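Local coordinates for molybdopterin-guanine dinucleotide biosynthesis protein B (MobB) (Archaeoglobus fulgidus, PDB 2F1R), which probably binds GTP, as a P-loop NTPase of the MobB family associated with biosynthesis of the molybdopterin-guanine dinucleotide cofactor, at residues A[132-135]-A[136-140]; A[123-126]-A[127-131]. All coordinates share one frame; numbering follows the deposited sequence.

Contact 1: residues A[132-135]-A[136-140]; sequences VVCD and ERVDG
V138 returns against V132 and C134 as the chain bends just past strand 129-133, and its two methyls divide the work. CG2 of V138 reaches CB of C134 at 3.9 Å and CG1 of V132 at 4.0 Å; CG1 of V138 meets the same methyl of V132, CG1 to CG1 4.0 Å, and also comes near its CB. The two valine side chains cross at about a right angle. C134 holds its SG anti to the backbone N (chi1 -174°), which carries the sulfur across the inside of the bend to E136. There the N-H of E136 gives SG a weak, long bond, 3.7 Å from N to SG and bent to 141°. CB of E136 stands 4.1 Å from SG of C134, and the rest of that glutamate runs off extended, away from the strand end. P118, from the loop after strand 111-114, touches the side chains of both E136 and V138, while the indole NE1 of W143 bonds to C134 O. Trimming V138 to an alanine would remove both methyls and would probably leave CG1 of V132 and CB of C134 without their cover from the loop. The turn toward strand 143-144 is thus held on its inner side mainly by apolar contact between buried side chains, with the weak N-H bond to the thiol added to it, while the charged groups of D135 and E136 stay at the surface.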
loop_
_atom_site.group_PDB
_atom_site.type_symbol
_atom_site.label_atom_id
_atom_site.label_comp_id
_atom_site.label_asym_id
_atom_site.label_seq_id
_atom_site.Cartn_x
_atom_site.Cartn_y
_atom_site.Cartn_z
ATOM N N VAL A 132 -0.774 -0.511 31.211
ATOM C CA VAL A 132 0.566 -1.026 31.165
ATOM C C VAL A 132 0.438 -2.521 31.112
ATOM O O VAL A 132 -0.364 -3.100 31.876
ATOM C CB VAL A 132 1.432 -0.554 32.378
ATOM C CG1 VAL A 132 2.804 -1.280 32.394
ATOM C CG2 VAL A 132 1.622 1.038 32.384
ATOM N N VAL A 133 1.199 -3.146 30.207
ATOM C CA VAL A 133 1.284 -4.618 30.138
ATOM C C VAL A 133 2.653 -5.081 30.679
ATOM O O VAL A 133 3.692 -4.742 30.146
ATOM C CB VAL A 133 1.012 -5.126 28.741
ATOM C CG1 VAL A 133 1.140 -6.638 28.680
ATOM C CG2 VAL A 133 -0.389 -4.688 28.307
ATOM N N CYS A 134 2.622 -5.842 31.766
ATOM C CA CYS A 134 3.829 -6.220 32.482
ATOM C C CYS A 134 3.507 -7.437 33.356
ATOM O O CYS A 134 2.468 -7.488 34.029
ATOM C CB CYS A 134 4.294 -5.052 33.336
ATOM S SG CYS A 134 5.892 -5.360 34.120
ATOM N N ASP A 135 4.355 -8.445 33.319
ATOM C CA ASP A 135 4.149 -9.634 34.195
ATOM C C ASP A 135 4.202 -9.366 35.703
ATOM O O ASP A 135 3.580 -10.055 36.506
ATOM C CB ASP A 135 5.080 -10.775 33.764
ATOM C CG ASP A 135 4.538 -11.518 32.538
ATOM O OD1 ASP A 135 3.299 -11.604 32.371
ATOM O OD2 ASP A 135 5.340 -12.042 31.758
ATOM N N GLU A 136 4.960 -8.350 36.057
ATOM C CA GLU A 136 5.061 -7.832 37.406
ATOM C C GLU A 136 4.071 -6.671 37.549
ATOM O O GLU A 136 3.969 -5.801 36.664
ATOM C CB GLU A 136 6.485 -7.316 37.623
ATOM C CG GLU A 136 6.768 -6.971 39.064
ATOM C CD GLU A 136 8.151 -6.357 39.300
ATOM O OE1 GLU A 136 8.290 -5.850 40.420
ATOM O OE2 GLU A 136 9.051 -6.351 38.390
ATOM N N ARG A 137 3.334 -6.662 38.655
ATOM C CA ARG A 137 2.445 -5.552 38.954
ATOM C C ARG A 137 3.111 -4.193 38.882
ATOM O O ARG A 137 4.232 -3.990 39.338
ATOM C CB ARG A 137 1.709 -5.765 40.293
ATOM C CG ARG A 137 1.213 -4.512 41.007
ATOM C CD ARG A 137 0.484 -4.880 42.367
ATOM N NE ARG A 137 -0.842 -5.442 42.089
ATOM C CZ ARG A 137 -1.918 -4.682 41.865
ATOM N NH1 ARG A 137 -1.795 -3.341 41.921
ATOM N NH2 ARG A 137 -3.100 -5.247 41.593
ATOM N N VAL A 138 2.389 -3.268 38.268
ATOM C CA VAL A 138 2.827 -1.909 38.093
ATOM C C VAL A 138 1.829 -0.980 38.842
ATOM O O VAL A 138 0.625 -1.215 38.796
ATOM C CB VAL A 138 2.904 -1.618 36.562
ATOM C CG1 VAL A 138 2.752 -0.161 36.237
ATOM C CG2 VAL A 138 4.251 -2.214 35.961
ATOM N N ASP A 139 2.333 0.057 39.514
ATOM C CA ASP A 139 1.482 1.045 40.213
ATOM C C ASP A 139 1.126 2.253 39.361
ATOM O O ASP A 139 1.918 2.719 38.535
ATOM C CB ASP A 139 2.193 1.547 41.475
ATOM C CG ASP A 139 2.533 0.407 42.448
ATOM O OD1 ASP A 139 1.629 -0.429 42.764
ATOM O OD2 ASP A 139 3.697 0.372 42.908
ATOM N N GLY A 140 -0.060 2.782 39.596
ATOM C CA GLY A 140 -0.419 4.105 39.112
ATOM C C GLY A 140 -1.084 4.065 37.761
ATOM O O GLY A 140 -1.403 5.116 37.220
#

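Contact 2: residues A[123-126]-A[127-131]; sequences HFRQ and GRILA
Between F124 and I129 the backbone swings round through R125, Q126 and G127 without a single hydrogen bond across the bend, and F124 O comes within 4.4 Å of G127 O before the chain straightens into strand 129-133. A water bridges the bend, donating to G127 O at 2.7 Å and more weakly to R125 O. I129 does most of the side-chain touching: its CG1 rests 3.8 Å from F124 O, and its CD1 methyl lies 4.2 Å from CG of R125. The two side chains cross obliquely, with CD1 reaching over one face of the guanidinium. The arginine is extended from CG to NE, and its polar end is held elsewhere, NH2 making a salt bridge to E122 and a weak hydrogen bond to H141 NE2. This loop leads into the fifth strand of the six-stranded parallel sheet, whose strand order and family fit a P-loop NTPase fold. F124 turns its ring away from the bend toward the sheet, onto V8 and V113, and onto T10 in what looks like the P-loop. Q126 curls back along its own segment: the chain bends at chi2 (93°), bringing NE2 to 3.2 Å from H123 O in a bond of 136° at the hydrogen. The donor sits tilted from the carbonyl plane of H123, and H123 O is likewise off the plane of the glutamine amide. R111, from the neighbouring strand 111-114, sends its NH1 to F124 O and, weakly, to Q126 OE1, both in the 123-126 part of the loop, so F124 O, though it lies against the aliphatic I129, probably has its polar need met by R111.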
loop_
_atom_site.group_PDB
_atom_site.type_symbol
_atom_site.label_atom_id
_atom_site.label_comp_id
_atom_site.label_asym_id
_atom_site.label_seq_id
_atom_site.Cartn_x
_atom_site.Cartn_y
_atom_site.Cartn_z
ATOM N N HIS A 123 9.670 5.970 30.529
ATOM C CA HIS A 123 10.262 6.379 29.250
ATOM C C HIS A 123 9.236 6.479 28.141
ATOM O O HIS A 123 9.605 6.785 27.007
ATOM C CB HIS A 123 11.314 5.366 28.819
ATOM C CG HIS A 123 12.561 5.473 29.617
ATOM N ND1 HIS A 123 13.443 6.520 29.464
ATOM C CD2 HIS A 123 13.033 4.717 30.641
ATOM C CE1 HIS A 123 14.420 6.389 30.345
ATOM N NE2 HIS A 123 14.181 5.321 31.087
ATOM N N PHE A 124 7.970 6.203 28.476
ATOM C CA PHE A 124 6.871 6.220 27.518
ATOM C C PHE A 124 5.729 7.153 27.889
ATOM O O PHE A 124 4.600 6.886 27.546
ATOM C CB PHE A 124 6.390 4.779 27.234
ATOM C CG PHE A 124 7.509 3.876 26.743
ATOM C CD1 PHE A 124 7.887 3.880 25.405
ATOM C CD2 PHE A 124 8.246 3.092 27.653
ATOM C CE1 PHE A 124 8.962 3.085 24.958
ATOM C CE2 PHE A 124 9.325 2.293 27.212
ATOM C CZ PHE A 124 9.681 2.296 25.859
ATOM N N ARG A 125 6.057 8.276 28.535
ATOM C CA ARG A 125 5.094 9.284 28.949
ATOM C C ARG A 125 4.802 10.394 27.928
ATOM O O ARG A 125 4.318 11.450 28.313
ATOM C CB ARG A 125 5.545 9.935 30.283
ATOM C CG ARG A 125 5.713 8.948 31.425
ATOM C CD ARG A 125 5.913 9.600 32.837
ATOM N NE ARG A 125 5.610 8.531 33.803
ATOM C CZ ARG A 125 4.387 8.240 34.292
ATOM N NH1 ARG A 125 3.332 8.998 33.990
ATOM N NH2 ARG A 125 4.214 7.203 35.117
ATOM N N GLN A 126 5.097 10.181 26.646
ATOM C CA GLN A 126 4.884 11.229 25.625
ATOM C C GLN A 126 3.406 11.458 25.254
ATOM O O GLN A 126 3.040 12.511 24.722
ATOM C CB GLN A 126 5.686 10.906 24.366
ATOM C CG GLN A 126 7.231 10.733 24.619
ATOM C CD GLN A 126 7.636 9.291 24.883
ATOM O OE1 GLN A 126 6.792 8.423 25.122
ATOM N NE2 GLN A 126 8.945 9.038 24.882
ATOM N N GLY A 127 2.573 10.458 25.504
ATOM C CA GLY A 127 1.115 10.622 25.396
ATOM C C GLY A 127 0.436 9.998 26.587
ATOM O O GLY A 127 1.106 9.542 27.508
ATOM N N ARG A 128 -0.892 9.957 26.561
ATOM C CA ARG A 128 -1.656 9.365 27.657
ATOM C C ARG A 128 -1.519 7.846 27.763
ATOM O O ARG A 128 -1.777 7.119 26.783
ATOM C CB ARG A 128 -3.137 9.746 27.548
ATOM C CG ARG A 128 -3.872 9.566 28.847
ATOM C CD ARG A 128 -5.215 10.319 28.843
ATOM N NE ARG A 128 -6.293 9.348 28.812
ATOM C CZ ARG A 128 -7.242 9.285 27.881
ATOM N NH1 ARG A 128 -7.275 10.177 26.877
ATOM N NH2 ARG A 128 -8.174 8.330 27.981
ATOM N N ILE A 129 -1.104 7.387 28.955
ATOM C CA ILE A 129 -0.942 5.958 29.211
ATOM C C ILE A 129 -2.305 5.418 29.632
ATOM O O ILE A 129 -2.869 5.804 30.668
ATOM C CB ILE A 129 0.194 5.615 30.234
ATOM C CG1 ILE A 129 1.571 6.022 29.659
ATOM C CG2 ILE A 129 0.167 4.114 30.628
ATOM C CD1 ILE A 129 2.668 6.150 30.731
ATOM N N LEU A 130 -2.805 4.497 28.820
ATOM C CA LEU A 130 -4.120 3.955 29.030
ATOM C C LEU A 130 -4.004 2.720 29.871
ATOM O O LEU A 130 -4.922 2.410 30.682
ATOM C CB LEU A 130 -4.757 3.593 27.678
ATOM C CG LEU A 130 -5.053 4.747 26.713
ATOM C CD1 LEU A 130 -5.790 4.267 25.537
ATOM C CD2 LEU A 130 -5.804 5.879 27.417
ATOM N N ALA A 131 -2.902 1.976 29.646
ATOM C CA ALA A 131 -2.651 0.766 30.436
ATOM C C ALA A 131 -1.233 0.300 30.259
ATOM O O ALA A 131 -0.561 0.656 29.271
ATOM C CB ALA A 131 -3.619 -0.345 30.028
HETATM O O HOH W 1 1.982 9.924 30.005
#

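Following the chain from the N terminus, contact 2 comes first: residues 123-131 round off the loop that leaves strand 111-114 and bring the chain into strand 129-133. Contact 1 opens at the very next residue and closes the bend at the far end of that strand, from which the loop runs on to strand 143-144. The two are in series, neither nesting nor crossing, and their centres lie 13 Å apart. Strand 129-133 is what they share. H141, in the loop before strand 143-144, touches side chains from both stretches, I129 in contact 2 and V132 in contact 1, while strand 111-114 flanks the shared strand within the sheet.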